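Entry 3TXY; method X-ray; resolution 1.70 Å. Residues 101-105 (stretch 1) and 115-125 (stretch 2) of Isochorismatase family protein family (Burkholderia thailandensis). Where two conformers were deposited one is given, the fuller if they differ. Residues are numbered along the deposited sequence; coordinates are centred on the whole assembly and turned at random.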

# COMPACT_ATOMS: atom_id res chain seq x y z
N ASP A 101 -15.10 -8.23 21.01
CA ASP A 101 -14.68 -7.82 19.70
C ASP A 101 -13.17 -7.84 19.68
O ASP A 101 -12.52 -7.71 20.71
CB ASP A 101 -15.20 -6.42 19.39
CG ASP A 101 -16.70 -6.41 19.14
OD1 ASP A 101 -17.25 -7.47 18.74
OD2 ASP A 101 -17.33 -5.35 19.34
N VAL A 102 -12.61 -7.99 18.50
CA VAL A 102 -11.17 -8.01 18.38
C VAL A 102 -10.71 -6.58 18.26
O VAL A 102 -11.23 -5.86 17.43
CB VAL A 102 -10.75 -8.82 17.16
CG1 VAL A 102 -9.23 -8.87 17.04
CG2 VAL A 102 -11.35 -10.21 17.26
N VAL A 103 -9.80 -6.16 19.13
CA VAL A 103 -9.20 -4.81 19.06
C VAL A 103 -7.74 -4.92 18.62
O VAL A 103 -6.94 -5.60 19.27
CB VAL A 103 -9.31 -4.04 20.41
CG1 VAL A 103 -8.50 -2.74 20.36
CG2 VAL A 103 -10.76 -3.75 20.74
N VAL A 104 -7.41 -4.27 17.51
CA VAL A 104 -6.05 -4.26 16.96
C VAL A 104 -5.51 -2.85 17.07
O VAL A 104 -6.18 -1.90 16.68
CB VAL A 104 -6.06 -4.67 15.48
CG1 VAL A 104 -4.67 -4.43 14.84
CG2 VAL A 104 -6.53 -6.12 15.35
N THR A 105 -4.29 -2.73 17.59
CA THR A 105 -3.66 -1.42 17.77
C THR A 105 -2.48 -1.28 16.82
O THR A 105 -1.59 -2.12 16.81
CB THR A 105 -3.16 -1.24 19.21
OG1 THR A 105 -4.25 -1.44 20.10
CG2 THR A 105 -2.59 0.18 19.43
N THR A 115 1.24 -5.48 14.11
CA THR A 115 -0.04 -5.83 14.74
C THR A 115 -0.28 -7.32 14.74
O THR A 115 0.49 -8.08 14.12
CB THR A 115 -1.27 -5.16 14.10
OG1 THR A 115 -1.68 -5.88 12.93
CG2 THR A 115 -1.05 -3.66 13.75
N ASP A 116 -1.35 -7.72 15.42
CA ASP A 116 -1.84 -9.09 15.37
C ASP A 116 -3.00 -9.31 14.40
O ASP A 116 -3.70 -10.30 14.52
CB ASP A 116 -2.22 -9.60 16.78
CG ASP A 116 -3.39 -8.85 17.43
OD1 ASP A 116 -3.74 -7.70 16.99
OD2 ASP A 116 -3.94 -9.41 18.42
N LEU A 117 -3.21 -8.41 13.44
CA LEU A 117 -4.34 -8.56 12.53
C LEU A 117 -4.27 -9.88 11.74
O LEU A 117 -5.23 -10.65 11.71
CB LEU A 117 -4.45 -7.38 11.57
CG LEU A 117 -5.57 -7.43 10.52
CD1 LEU A 117 -6.94 -7.58 11.18
CD2 LEU A 117 -5.54 -6.17 9.68
N ASP A 118 -3.15 -10.15 11.11
CA ASP A 118 -3.05 -11.37 10.32
C ASP A 118 -3.20 -12.62 11.21
O ASP A 118 -3.89 -13.57 10.86
CB ASP A 118 -1.77 -11.41 9.53
CG ASP A 118 -1.75 -12.55 8.55
OD1 ASP A 118 -2.54 -12.50 7.58
OD2 ASP A 118 -1.00 -13.52 8.80
N VAL A 119 -2.53 -12.60 12.37
CA VAL A 119 -2.69 -13.68 13.35
C VAL A 119 -4.19 -13.93 13.70
O VAL A 119 -4.67 -15.08 13.76
CB VAL A 119 -1.86 -13.38 14.63
CG1 VAL A 119 -2.42 -14.15 15.84
CG2 VAL A 119 -0.40 -13.73 14.40
N GLN A 120 -4.93 -12.85 13.93
CA GLN A 120 -6.36 -12.97 14.30
C GLN A 120 -7.15 -13.55 13.14
O GLN A 120 -7.97 -14.45 13.31
CB GLN A 120 -6.95 -11.59 14.67
CG GLN A 120 -6.40 -10.99 15.97
CD GLN A 120 -6.93 -11.63 17.23
OE1 GLN A 120 -7.80 -12.49 17.20
NE2 GLN A 120 -6.39 -11.21 18.38
N LEU A 121 -6.91 -13.03 11.94
CA LEU A 121 -7.59 -13.55 10.75
C LEU A 121 -7.29 -15.03 10.49
O LEU A 121 -8.21 -15.84 10.34
CB LEU A 121 -7.26 -12.73 9.49
CG LEU A 121 -7.72 -11.27 9.56
CD1 LEU A 121 -7.09 -10.41 8.48
CD2 LEU A 121 -9.23 -11.16 9.50
N ARG A 122 -6.01 -15.39 10.47
CA ARG A 122 -5.59 -16.77 10.18
C ARG A 122 -6.19 -17.75 11.19
O ARG A 122 -6.78 -18.77 10.82
CB ARG A 122 -4.07 -16.91 10.22
CG ARG A 122 -3.30 -16.07 9.21
CD ARG A 122 -2.67 -16.95 8.13
NE ARG A 122 -1.27 -17.34 8.33
CZ ARG A 122 -0.25 -16.74 7.70
NH1 ARG A 122 -0.47 -15.68 6.94
NH2 ARG A 122 1.00 -17.16 7.86
N ARG A 123 -6.02 -17.42 12.46
CA ARG A 123 -6.44 -18.32 13.52
C ARG A 123 -7.94 -18.47 13.65
O ARG A 123 -8.42 -19.44 14.26
CB ARG A 123 -5.76 -17.93 14.81
CG ARG A 123 -4.27 -18.14 14.68
CD ARG A 123 -3.53 -17.86 15.96
NE ARG A 123 -2.09 -17.73 15.74
CZ ARG A 123 -1.22 -17.44 16.70
NH1 ARG A 123 -1.66 -17.30 17.95
NH2 ARG A 123 0.08 -17.34 16.42
N ARG A 124 -8.67 -17.53 13.07
CA ARG A 124 -10.13 -17.55 13.07
C ARG A 124 -10.66 -18.13 11.75
O ARG A 124 -11.87 -18.12 11.50
CB ARG A 124 -10.62 -16.13 13.32
CG ARG A 124 -10.32 -15.67 14.73
CD ARG A 124 -10.64 -14.20 14.96
NE ARG A 124 -10.13 -13.74 16.24
CZ ARG A 124 -10.79 -13.82 17.40
NH1 ARG A 124 -12.01 -14.33 17.46
NH2 ARG A 124 -10.23 -13.36 18.51
N GLY A 125 -9.75 -18.60 10.90
CA GLY A 125 -10.09 -19.24 9.64
C GLY A 125 -10.65 -18.30 8.58
O GLY A 125 -11.39 -18.73 7.73
O HOH W 1 -5.63 -7.84 19.55
O HOH W 2 -3.01 -5.28 18.09

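No direct hydrogen bond joins strand 102-105 to the segment carrying helix 117-123; the polar link runs through two waters, both held by the carboxylate of Asp116. Water 1 donates to Val103 O (2.6 Å) and to Asp116 OD2 (2.6 Å). Water 2 donates to Asp116 OD1 (2.8 Å) and accepts from Thr105 N (2.9 Å). A backbone carbonyl and a backbone amide of the strand are thus each bonded to a water, and both waters are anchored by one short acidic side chain, whose two oxygens can serve two waters at once. Asp116 occupies the N-cap position but makes no capping bond with its side chain; with chi1 at 64° (p), its end comes nearer the strand than its CA-to-CB direction, sideways, would suggest.

The direct contact is van der Waals packing, with 301 Å² buried over both sides. The strand's alternation turns Val102 and Val104 toward the helix segment, both buried and both t, while Val103 points away and stays exposed. Val104 CG1 lies 3.6 Å from Thr115 CB and 4.4 Å from Leu117 CB, and Val104 CG2 lies 3.6 Å from Asp116 OD1, so this compact branched side chain fits against the start of the helix. Nearby, Thr115 CG2 approaches Thr105 O at 3.5 Å, while Thr115 OG1 accepts a hydrogen bond from Leu117 N (3.0 Å).

Val102 packs against a polar network through its methyls: CG1 is 3.6 Å from Gln120 CD, and CG2 covers one face of the Arg124 guanidinium, 3.6 Å from NH2. Gln120 suits the middle of this network because its amide both donates and accepts: NE2 donates to Asp116 OD2 (3.0 Å), and OE1 accepts from Arg124 NE (2.8 Å) and NH2 (2.9 Å). These bonds tie together side chains that meet the strand.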